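PDB 5ZB2: DNA repair protein RAD7 from Saccharomyces cerevisiae, which is a component of the global genome repair complex, which promotes nucleotide excision repair of damage in non-transcribed DNA, and binds Elc1. Local coordinates for residues A[87-93]-A[112-117]; A[222-228]-A[248-253]; A[288-294]-A[314-320]. The contacts are given in a common frame with arbitrary orientation. Numbering follows the deposited sequence.

Contact 1: residues A[87-93]-A[112-117]. With 9FO (3,6,9,12,15,18,21,24,27,30,33,36,39,42,45,48,51,54,57-nonadecaoxanonapentacontane-1,59-diol), chain K.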
# COMPACT_ATOMS: atom_id res chain seq x y z
N ILE A 87 5.06 -9.13 -8.87
CA ILE A 87 5.22 -8.07 -7.87
C ILE A 87 4.09 -7.06 -8.04
O ILE A 87 3.90 -6.51 -9.13
CB ILE A 87 6.60 -7.40 -8.00
CG1 ILE A 87 7.70 -8.40 -7.64
CG2 ILE A 87 6.69 -6.14 -7.11
CD1 ILE A 87 9.10 -7.91 -7.98
N SER A 88 3.37 -6.79 -6.96
CA SER A 88 2.23 -5.88 -7.02
C SER A 88 2.70 -4.43 -6.92
O SER A 88 3.87 -4.14 -6.67
CB SER A 88 1.25 -6.18 -5.89
OG SER A 88 1.75 -5.69 -4.65
N PHE A 89 1.75 -3.51 -7.11
CA PHE A 89 2.08 -2.09 -6.98
C PHE A 89 2.55 -1.77 -5.57
O PHE A 89 3.41 -0.89 -5.39
CB PHE A 89 0.88 -1.23 -7.37
CG PHE A 89 -0.22 -1.21 -6.35
CD1 PHE A 89 -1.10 -2.27 -6.24
CD2 PHE A 89 -0.39 -0.11 -5.52
CE1 PHE A 89 -2.12 -2.25 -5.30
CE2 PHE A 89 -1.41 -0.08 -4.58
CZ PHE A 89 -2.27 -1.16 -4.47
N ASP A 90 2.02 -2.47 -4.56
CA ASP A 90 2.50 -2.27 -3.20
C ASP A 90 3.91 -2.83 -3.03
O ASP A 90 4.72 -2.27 -2.28
CB ASP A 90 1.55 -2.92 -2.20
CG ASP A 90 0.34 -2.05 -1.88
OD1 ASP A 90 0.42 -0.82 -2.09
OD2 ASP A 90 -0.68 -2.60 -1.40
N GLY A 91 4.22 -3.93 -3.70
CA GLY A 91 5.59 -4.44 -3.67
C GLY A 91 6.60 -3.42 -4.14
O GLY A 91 7.64 -3.22 -3.51
N TYR A 92 6.30 -2.73 -5.25
CA TYR A 92 7.20 -1.71 -5.75
C TYR A 92 7.33 -0.55 -4.77
O TYR A 92 8.43 -0.01 -4.58
CB TYR A 92 6.71 -1.20 -7.11
CG TYR A 92 6.77 -2.23 -8.21
CD1 TYR A 92 7.98 -2.68 -8.71
CD2 TYR A 92 5.60 -2.75 -8.77
CE1 TYR A 92 8.04 -3.62 -9.72
CE2 TYR A 92 5.65 -3.69 -9.78
CZ TYR A 92 6.87 -4.12 -10.25
OH TYR A 92 6.92 -5.05 -11.26
N LYS A 93 6.23 -0.17 -4.13
CA LYS A 93 6.27 0.91 -3.15
C LYS A 93 7.13 0.52 -1.95
O LYS A 93 7.91 1.34 -1.44
CB LYS A 93 4.85 1.28 -2.71
CG LYS A 93 4.03 1.96 -3.81
CD LYS A 93 2.53 1.70 -3.66
CE LYS A 93 1.95 2.32 -2.40
NZ LYS A 93 0.48 2.07 -2.27
N GLN A 112 2.62 -4.84 -13.40
CA GLN A 112 1.76 -4.25 -12.38
C GLN A 112 2.25 -2.89 -11.89
O GLN A 112 1.56 -2.25 -11.09
CB GLN A 112 1.63 -5.20 -11.19
CG GLN A 112 1.11 -6.58 -11.57
CD GLN A 112 0.74 -7.43 -10.37
OE1 GLN A 112 0.04 -6.97 -9.46
NE2 GLN A 112 1.19 -8.68 -10.37
N LEU A 113 3.41 -2.43 -12.36
CA LEU A 113 3.88 -1.11 -11.99
C LEU A 113 2.90 -0.05 -12.49
O LEU A 113 2.63 0.04 -13.69
CB LEU A 113 5.27 -0.87 -12.59
CG LEU A 113 6.07 0.32 -12.04
CD1 LEU A 113 7.55 0.10 -12.27
CD2 LEU A 113 5.64 1.62 -12.69
N ASN A 114 2.35 0.74 -11.56
CA ASN A 114 1.34 1.73 -11.90
C ASN A 114 1.83 3.13 -11.54
O ASN A 114 2.97 3.34 -11.12
CB ASN A 114 0.01 1.41 -11.21
CG ASN A 114 0.05 1.59 -9.69
OD1 ASN A 114 1.05 2.02 -9.12
ND2 ASN A 114 -1.06 1.26 -9.04
N HIS A 115 0.94 4.10 -11.74
CA HIS A 115 1.24 5.51 -11.49
C HIS A 115 1.90 5.71 -10.13
O HIS A 115 3.00 6.26 -10.02
CB HIS A 115 -0.05 6.32 -11.61
CG HIS A 115 0.11 7.78 -11.34
ND1 HIS A 115 0.28 8.72 -12.34
CD2 HIS A 115 0.10 8.48 -10.18
CE1 HIS A 115 0.38 9.92 -11.80
NE2 HIS A 115 0.27 9.81 -10.49
N GLU A 116 1.23 5.25 -9.07
CA GLU A 116 1.75 5.45 -7.72
C GLU A 116 3.09 4.75 -7.54
O GLU A 116 4.00 5.29 -6.91
CB GLU A 116 0.73 4.96 -6.69
CG GLU A 116 1.19 5.08 -5.25
CD GLU A 116 0.12 4.61 -4.27
OE1 GLU A 116 -0.16 5.35 -3.31
OE2 GLU A 116 -0.45 3.51 -4.46
N SER A 117 3.23 3.54 -8.09
CA SER A 117 4.49 2.81 -7.98
C SER A 117 5.63 3.58 -8.63
O SER A 117 6.73 3.68 -8.07
CB SER A 117 4.36 1.42 -8.61
OG SER A 117 3.31 0.68 -8.03
OAA 9FO K . 2.71 10.05 5.62
CAB 9FO K . 3.45 8.89 5.89
CAC 9FO K . 2.91 8.22 7.15
OAD 9FO K . 3.88 7.36 7.68
CAE 9FO K . 4.02 6.14 7.00
CAF 9FO K . 5.34 5.49 7.42
OAG 9FO K . 5.81 4.69 6.37
CAH 9FO K . 6.46 5.41 5.35
CAI 9FO K . 6.04 4.82 4.01
OAJ 9FO K . 4.83 5.40 3.64
CAK 9FO K . 3.94 4.52 3.01
CAL 9FO K . 2.55 5.15 2.98
OAM 9FO K . 1.59 4.21 3.36
CAN 9FO K . 0.55 4.73 4.14
CAO 9FO K . 1.03 4.89 5.57
OAP 9FO K . 0.23 4.12 6.42
CAQ 9FO K . 0.73 4.03 7.73
CAR 9FO K . 1.85 3.00 7.76
OAS 9FO K . 2.12 2.63 9.08
CAT 9FO K . 3.48 2.36 9.32
CAU 9FO K . 3.95 1.14 8.52
OAV 9FO K . 5.04 1.52 7.72
CAW 9FO K . 5.46 0.53 6.83
CAX 9FO K . 6.58 1.09 5.95
OAY 9FO K . 6.07 1.46 4.70
CAZ 9FO K . 5.83 0.40 3.81
CBA 9FO K . 5.55 0.96 2.42
OBB 9FO K . 4.32 0.49 1.94
CBC 9FO K . 3.23 1.34 2.17
CBD 9FO K . 2.03 0.80 1.39
OBE 9FO K . 1.43 -0.22 2.12
CBF 9FO K . 1.09 -1.33 1.33
CBG 9FO K . 0.36 -2.35 2.19
OBH 9FO K . 0.63 -2.09 3.54
CBI 9FO K . 0.54 -3.21 4.39
CBJ 9FO K . 1.37 -2.98 5.64
OBK 9FO K . 2.06 -4.16 5.96
CBL 9FO K . 3.40 -4.00 6.34
CBM 9FO K . 4.15 -5.30 6.09
OBN 9FO K . 5.52 -5.08 6.24
CBO 9FO K . 6.20 -4.77 5.05
CBP 9FO K . 6.50 -6.04 4.26
OBQ 9FO K . 6.57 -5.70 2.90
CBR 9FO K . 6.25 -6.70 1.98
CBS 9FO K . 5.76 -6.02 0.71
OBT 9FO K . 4.60 -6.65 0.27
CBU 9FO K . 3.69 -5.81 -0.38
CBV 9FO K . 2.31 -6.45 -0.33
OBW 9FO K . 1.69 -6.08 0.87
CBX 9FO K . 0.43 -6.65 1.06
CBY 9FO K . 0.02 -6.52 2.53
OBZ 9FO K . 1.09 -6.87 3.36
CCA 9FO K . 0.75 -7.81 4.34
CCB 9FO K . 1.85 -7.86 5.40
OCC 9FO K . 2.86 -8.77 5.08
CCD 9FO K . 3.61 -8.51 3.92
CCE 9FO K . 2.98 -9.30 2.78
OCF 9FO K . 3.95 -10.04 2.09
CCG 9FO K . 3.54 -10.48 0.82
CCH 9FO K . 2.16 -11.13 0.89
OCI 9FO K . 1.99 -12.00 -0.20
O HOH W 1 4.64 -6.20 -11.88
O HOH W 2 -0.68 -4.52 -8.47
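A salt bridge ties 87-93 to 112-117. K93 NZ lies 2.8 Å from E116 OE2 across the segments and 2.9 Å from D90 OD1 one helical turn back, so a single ammonium group joins both carboxylates in a salt-bridge network. The network crosses a subunit boundary: K93 also pairs with D90 of the second subunit, another copy of this protein, and F89 packs on E116 of that subunit.

Capping bonds fix the starts of both helices. S88 OG accepts from G91 N at 3.2 Å and is further hydrogen-bonded to D65, while N114 OD1 accepts from S117 N at 2.9 Å. Two loop-to-helix junctions side by side, with CA spacings of 5.4 to 5.6 Å at S88-Q112, F89-L113 and K93-S117, are what consecutive leucine-rich repeats produce on the convex side of the solenoid.

Water fills the gap between the loops. Water 1 donates to I87 O (2.9 Å) and accepts from Y92 OH (2.6 Å) and Q112 N (2.9 Å); water 2 links F89 N (3.0 Å) to Q112 OE1 (2.7 Å), while Q112 NE2 is hydrogen-bonded to S85 O.

Apolar packing centres on Y92, whose ring has L113 CB over one face, with Y92 CE2 to L113 CB at 4.0 Å. Outside the interface, the polyether 9FO approaches D90, its CBF atom 3.4 Å from D90 CG.

Contact 2: residues A[222-228]-A[248-253]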
# COMPACT_ATOMS: atom_id res chain seq x y z
N VAL A 222 13.62 5.05 -38.59
CA VAL A 222 15.01 4.93 -38.17
C VAL A 222 15.83 4.75 -39.44
O VAL A 222 16.10 3.63 -39.88
CB VAL A 222 15.23 3.76 -37.20
CG1 VAL A 222 16.71 3.59 -36.87
CG2 VAL A 222 14.40 3.95 -35.93
N ASN A 223 16.22 5.86 -40.07
CA ASN A 223 16.88 5.83 -41.36
C ASN A 223 18.35 6.22 -41.22
O ASN A 223 18.81 6.66 -40.17
CB ASN A 223 16.17 6.76 -42.36
CG ASN A 223 16.06 8.19 -41.86
OD1 ASN A 223 16.93 8.68 -41.15
ND2 ASN A 223 14.99 8.86 -42.25
N ASP A 224 19.09 6.04 -42.33
CA ASP A 224 20.52 6.32 -42.33
C ASP A 224 20.81 7.72 -41.83
O ASP A 224 21.70 7.93 -41.00
CB ASP A 224 21.08 6.13 -43.75
CG ASP A 224 20.99 4.71 -44.23
OD1 ASP A 224 21.34 3.79 -43.45
OD2 ASP A 224 20.57 4.50 -45.38
N GLU A 225 20.06 8.71 -42.34
CA GLU A 225 20.34 10.10 -42.00
C GLU A 225 20.30 10.33 -40.49
O GLU A 225 21.16 11.03 -39.94
CB GLU A 225 19.34 11.01 -42.71
CG GLU A 225 19.73 12.48 -42.71
CD GLU A 225 18.73 13.36 -43.44
OE1 GLU A 225 18.41 14.45 -42.92
OE2 GLU A 225 18.25 12.96 -44.52
N ILE A 226 19.31 9.74 -39.81
CA ILE A 226 19.19 9.95 -38.37
C ILE A 226 20.36 9.31 -37.63
O ILE A 226 20.92 9.90 -36.70
CB ILE A 226 17.83 9.41 -37.87
CG1 ILE A 226 16.69 10.26 -38.45
CG2 ILE A 226 17.78 9.40 -36.34
CD1 ILE A 226 15.31 9.70 -38.19
N ILE A 227 20.73 8.09 -38.02
CA ILE A 227 21.80 7.39 -37.30
C ILE A 227 23.15 8.04 -37.56
O ILE A 227 24.01 8.08 -36.67
CB ILE A 227 21.81 5.90 -37.69
CG1 ILE A 227 20.48 5.24 -37.33
CG2 ILE A 227 22.99 5.18 -37.04
CD1 ILE A 227 20.10 5.34 -35.85
N ILE A 228 23.36 8.57 -38.77
CA ILE A 228 24.61 9.27 -39.06
C ILE A 228 24.73 10.51 -38.19
O ILE A 228 25.75 10.73 -37.52
CB ILE A 228 24.70 9.61 -40.56
CG1 ILE A 228 24.84 8.33 -41.37
CG2 ILE A 228 25.88 10.55 -40.83
CD1 ILE A 228 24.60 8.52 -42.86
N ASP A 248 15.62 -0.55 -42.40
CA ASP A 248 15.78 0.53 -43.37
C ASP A 248 17.22 1.01 -43.50
O ASP A 248 17.51 1.77 -44.43
CB ASP A 248 14.87 1.70 -42.98
CG ASP A 248 14.57 2.62 -44.14
OD1 ASP A 248 13.84 2.20 -45.06
OD2 ASP A 248 15.05 3.78 -44.12
N LEU A 249 18.11 0.61 -42.60
CA LEU A 249 19.49 1.07 -42.63
C LEU A 249 20.28 0.35 -43.73
O LEU A 249 20.04 -0.82 -44.03
CB LEU A 249 20.16 0.85 -41.27
CG LEU A 249 19.52 1.58 -40.09
CD1 LEU A 249 20.24 1.25 -38.80
CD2 LEU A 249 19.49 3.08 -40.33
N THR A 250 21.23 1.08 -44.32
CA THR A 250 22.01 0.58 -45.44
C THR A 250 23.49 0.84 -45.20
O THR A 250 23.90 1.38 -44.17
CB THR A 250 21.58 1.24 -46.76
OG1 THR A 250 22.02 2.60 -46.77
CG2 THR A 250 20.07 1.20 -46.92
N ASP A 251 24.31 0.46 -46.18
CA ASP A 251 25.75 0.70 -46.09
C ASP A 251 26.06 2.17 -45.84
O ASP A 251 27.12 2.49 -45.29
CB ASP A 251 26.45 0.22 -47.37
CG ASP A 251 26.59 -1.29 -47.43
OD1 ASP A 251 26.30 -1.97 -46.42
OD2 ASP A 251 27.02 -1.80 -48.50
N SER A 252 25.16 3.07 -46.24
CA SER A 252 25.37 4.49 -46.01
C SER A 252 25.63 4.77 -44.53
O SER A 252 26.54 5.53 -44.18
CB SER A 252 24.16 5.29 -46.50
OG SER A 252 24.29 6.65 -46.14
N MET A 253 24.84 4.15 -43.65
CA MET A 253 25.08 4.29 -42.22
C MET A 253 26.47 3.78 -41.86
O MET A 253 27.14 4.34 -40.98
CB MET A 253 24.02 3.52 -41.43
CG MET A 253 24.10 3.70 -39.93
SD MET A 253 25.20 2.53 -39.10
CE MET A 253 24.23 1.02 -39.19
O HOH W 3 15.09 1.02 -39.98
O HOH W 4 17.69 4.54 -44.47
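V222 opens the first segment with a water-mediated link: water 3 donates to V222 O at 2.8 Å and accepts from D248 N at 2.9 Å, while L249 CD2 lies 3.5 Å from V222 O. At N223 the side chain turns to its own helix, N223 OD1 accepting from I226 N at 2.9 Å as an N-cap.

D224 supplies the direct hydrogen bonds across the segments. Its carboxylate receives two from T250: T250 N to D224 OD1 at 2.8 Å, with an N-H...acceptor angle of 167°, and T250 OG1 to D224 OD2, also 2.8 Å. T250 is itself an N-cap, its OG1 accepting from S252 N at 3.2 Å, so the first turn of one helix holds the cap of the next. Water 4 lies between D224 N (3.0 Å), from which it accepts, and D248 OD2 (2.8 Å).

Further along, the CA-to-CB bond of I227 points toward 248-253: I227 CG1 is 3.8 Å from L249 CD2 and I227 CG2 is 3.4 Å from M253 CG. I228 CD1 reaches S252 OG at 3.8 Å. I227 and L249 both also touch L243 of strand 240-244, the layering of strand, loop and convex helix typical of adjoining leucine-rich repeats.

Contact 3: residues A[288-294]-A[314-320]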
# COMPACT_ATOMS: atom_id res chain seq x y z
N PHE A 288 35.72 -2.40 -40.30
CA PHE A 288 36.49 -3.11 -39.28
C PHE A 288 37.99 -2.98 -39.51
O PHE A 288 38.76 -2.94 -38.54
CB PHE A 288 36.09 -4.59 -39.25
CG PHE A 288 34.73 -4.85 -38.64
CD1 PHE A 288 34.27 -4.10 -37.57
CD2 PHE A 288 33.92 -5.85 -39.15
CE1 PHE A 288 33.03 -4.34 -37.02
CE2 PHE A 288 32.68 -6.10 -38.60
CZ PHE A 288 32.23 -5.35 -37.54
N SER A 289 38.45 -2.91 -40.76
CA SER A 289 39.88 -2.78 -41.00
C SER A 289 40.40 -1.42 -40.55
O SER A 289 41.60 -1.29 -40.30
CB SER A 289 40.19 -2.99 -42.48
OG SER A 289 39.76 -1.90 -43.26
N LYS A 290 39.53 -0.42 -40.42
CA LYS A 290 39.98 0.91 -40.03
C LYS A 290 40.18 1.02 -38.52
O LYS A 290 41.09 1.73 -38.07
CB LYS A 290 38.96 1.95 -40.49
CG LYS A 290 39.28 3.37 -40.04
CD LYS A 290 38.19 4.33 -40.45
CE LYS A 290 38.59 5.77 -40.18
NZ LYS A 290 38.81 6.04 -38.73
N VAL A 291 39.36 0.35 -37.73
CA VAL A 291 39.33 0.56 -36.29
C VAL A 291 39.90 -0.66 -35.58
O VAL A 291 40.02 -1.75 -36.14
CB VAL A 291 37.90 0.87 -35.79
CG1 VAL A 291 37.35 2.08 -36.51
CG2 VAL A 291 36.99 -0.34 -35.98
N GLU A 292 40.25 -0.46 -34.31
CA GLU A 292 40.73 -1.52 -33.43
C GLU A 292 39.67 -1.78 -32.37
O GLU A 292 39.32 -0.87 -31.60
CB GLU A 292 42.06 -1.14 -32.79
CG GLU A 292 43.20 -0.94 -33.78
CD GLU A 292 44.51 -0.61 -33.11
OE1 GLU A 292 44.52 -0.43 -31.87
OE2 GLU A 292 45.54 -0.53 -33.82
N LEU A 293 39.17 -3.01 -32.33
CA LEU A 293 38.09 -3.37 -31.41
C LEU A 293 38.61 -4.24 -30.28
O LEU A 293 38.11 -5.34 -30.05
CB LEU A 293 36.99 -4.09 -32.18
CG LEU A 293 36.36 -3.25 -33.29
CD1 LEU A 293 35.58 -4.12 -34.26
CD2 LEU A 293 35.46 -2.19 -32.69
N ASN A 294 39.62 -3.74 -29.55
CA ASN A 294 40.28 -4.51 -28.51
C ASN A 294 39.43 -4.69 -27.26
O ASN A 294 39.85 -5.43 -26.35
CB ASN A 294 41.60 -3.84 -28.12
CG ASN A 294 42.62 -3.85 -29.24
OD1 ASN A 294 42.67 -4.79 -30.03
ND2 ASN A 294 43.43 -2.81 -29.31
N GLU A 314 37.82 -9.74 -40.81
CA GLU A 314 38.31 -8.41 -40.45
C GLU A 314 37.97 -8.07 -39.01
O GLU A 314 38.76 -7.42 -38.31
CB GLU A 314 37.71 -7.36 -41.40
CG GLU A 314 38.22 -7.45 -42.84
CD GLU A 314 39.70 -7.11 -42.98
OE1 GLU A 314 40.30 -6.61 -42.01
OE2 GLU A 314 40.26 -7.36 -44.07
N LEU A 315 36.80 -8.50 -38.53
CA LEU A 315 36.43 -8.27 -37.13
C LEU A 315 37.43 -8.94 -36.20
O LEU A 315 37.97 -8.31 -35.28
CB LEU A 315 35.02 -8.79 -36.87
CG LEU A 315 34.55 -8.80 -35.41
CD1 LEU A 315 34.46 -7.39 -34.85
CD2 LEU A 315 33.21 -9.51 -35.27
N LEU A 316 37.70 -10.23 -36.41
CA LEU A 316 38.57 -10.98 -35.51
C LEU A 316 40.01 -10.47 -35.57
O LEU A 316 40.66 -10.33 -34.54
CB LEU A 316 38.52 -12.47 -35.86
CG LEU A 316 37.14 -13.13 -35.76
CD1 LEU A 316 37.18 -14.49 -36.42
CD2 LEU A 316 36.69 -13.25 -34.31
N LEU A 317 40.52 -10.20 -36.77
CA LEU A 317 41.91 -9.81 -36.94
C LEU A 317 42.20 -8.37 -36.51
O LEU A 317 43.38 -7.99 -36.45
CB LEU A 317 42.34 -10.00 -38.39
CG LEU A 317 42.86 -11.40 -38.76
CD1 LEU A 317 41.88 -12.48 -38.34
CD2 LEU A 317 43.14 -11.49 -40.25
N ASN A 318 41.18 -7.57 -36.21
CA ASN A 318 41.38 -6.18 -35.82
C ASN A 318 41.08 -5.95 -34.34
O ASN A 318 40.56 -4.91 -33.95
CB ASN A 318 40.54 -5.25 -36.69
CG ASN A 318 41.16 -5.02 -38.07
OD1 ASN A 318 41.95 -4.09 -38.26
ND2 ASN A 318 40.82 -5.88 -39.02
N GLY A 319 41.40 -6.94 -33.50
CA GLY A 319 41.38 -6.80 -32.05
C GLY A 319 40.32 -7.64 -31.36
O GLY A 319 40.55 -8.11 -30.24
N ALA A 320 39.16 -7.84 -32.00
CA ALA A 320 38.04 -8.48 -31.32
C ALA A 320 38.33 -9.93 -30.96
O ALA A 320 37.70 -10.45 -30.04
CB ALA A 320 36.79 -8.40 -32.20
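E314 begins the second segment on the helix and points toward its neighbour, with E314 CB 3.9 Å from F288 CB and E314 OE1 3.7 Å from S289 CB. L315 packs on F288 and L293. Its CD1 sits 4.1 Å from the centroid of the F288 ring and only 14° off the ring normal, a CH-pi contact over the face; the same L315 CD1 is 3.5 Å from L293 CD1. One leucine thus fills the space between F288 near the end of helix 281-290 and L293 in the loop that follows it.

At N318 the contact becomes polar. N318 ND2 donates to E314 O at 2.7 Å, which anchors the side chain while it packs on the end of helix 281-290, N318 CG lying 3.2 Å from F288 O. The main chain reaches across as well: N318 O accepts from L293 N at 2.9 Å with an angle of 168°, and also takes a CA-H...O contact from E292 CA at 3.4 Å.

G319 follows with phi/psi of 113/-34, where a CB would jam against the preceding carbonyl and lie 2.3 Å from N294 OD1. Lacking one, G319 lets its CA come within 3.1 Å of N294 OD1. A320 finishes the segment, its CA 3.4 Å from L293 O in a second CA-H...O contact and its CB 4.3 Å from L293 CB.

The contact therefore joins the C-terminal ends of helices 281-290 and 309-320, neighbours in the leucine-rich repeat solenoid, and the loop after the first helix, which leads to strand 298-300. On the preceding-repeat side, E292 makes backbone hydrogen bonds with E264 and C266.

In the fold
The chain is the C-terminal part of RAD7, holding the leucine-rich repeat solenoid. From the N terminus, helix 8-41 and helix 50-59 come first, and the parallel sheet starts at strand 78-81. Contact 1 then closes a loop of 18 residues through strand 104-108, contact 2 one of 19 through strand 240-244, and contact 3 one of 19 through strand 298-300. Each spans about one repeat, and they follow in series, without nesting or crossing. Contacts 1 and 2 join helix starts, contact 3 helix ends. The centres of contacts 2 and 3 are about 22 Å apart, whereas the centre of contact 1 lies about 39 and 46 Å from theirs, on the opposite side of the chain's centre from contact 3.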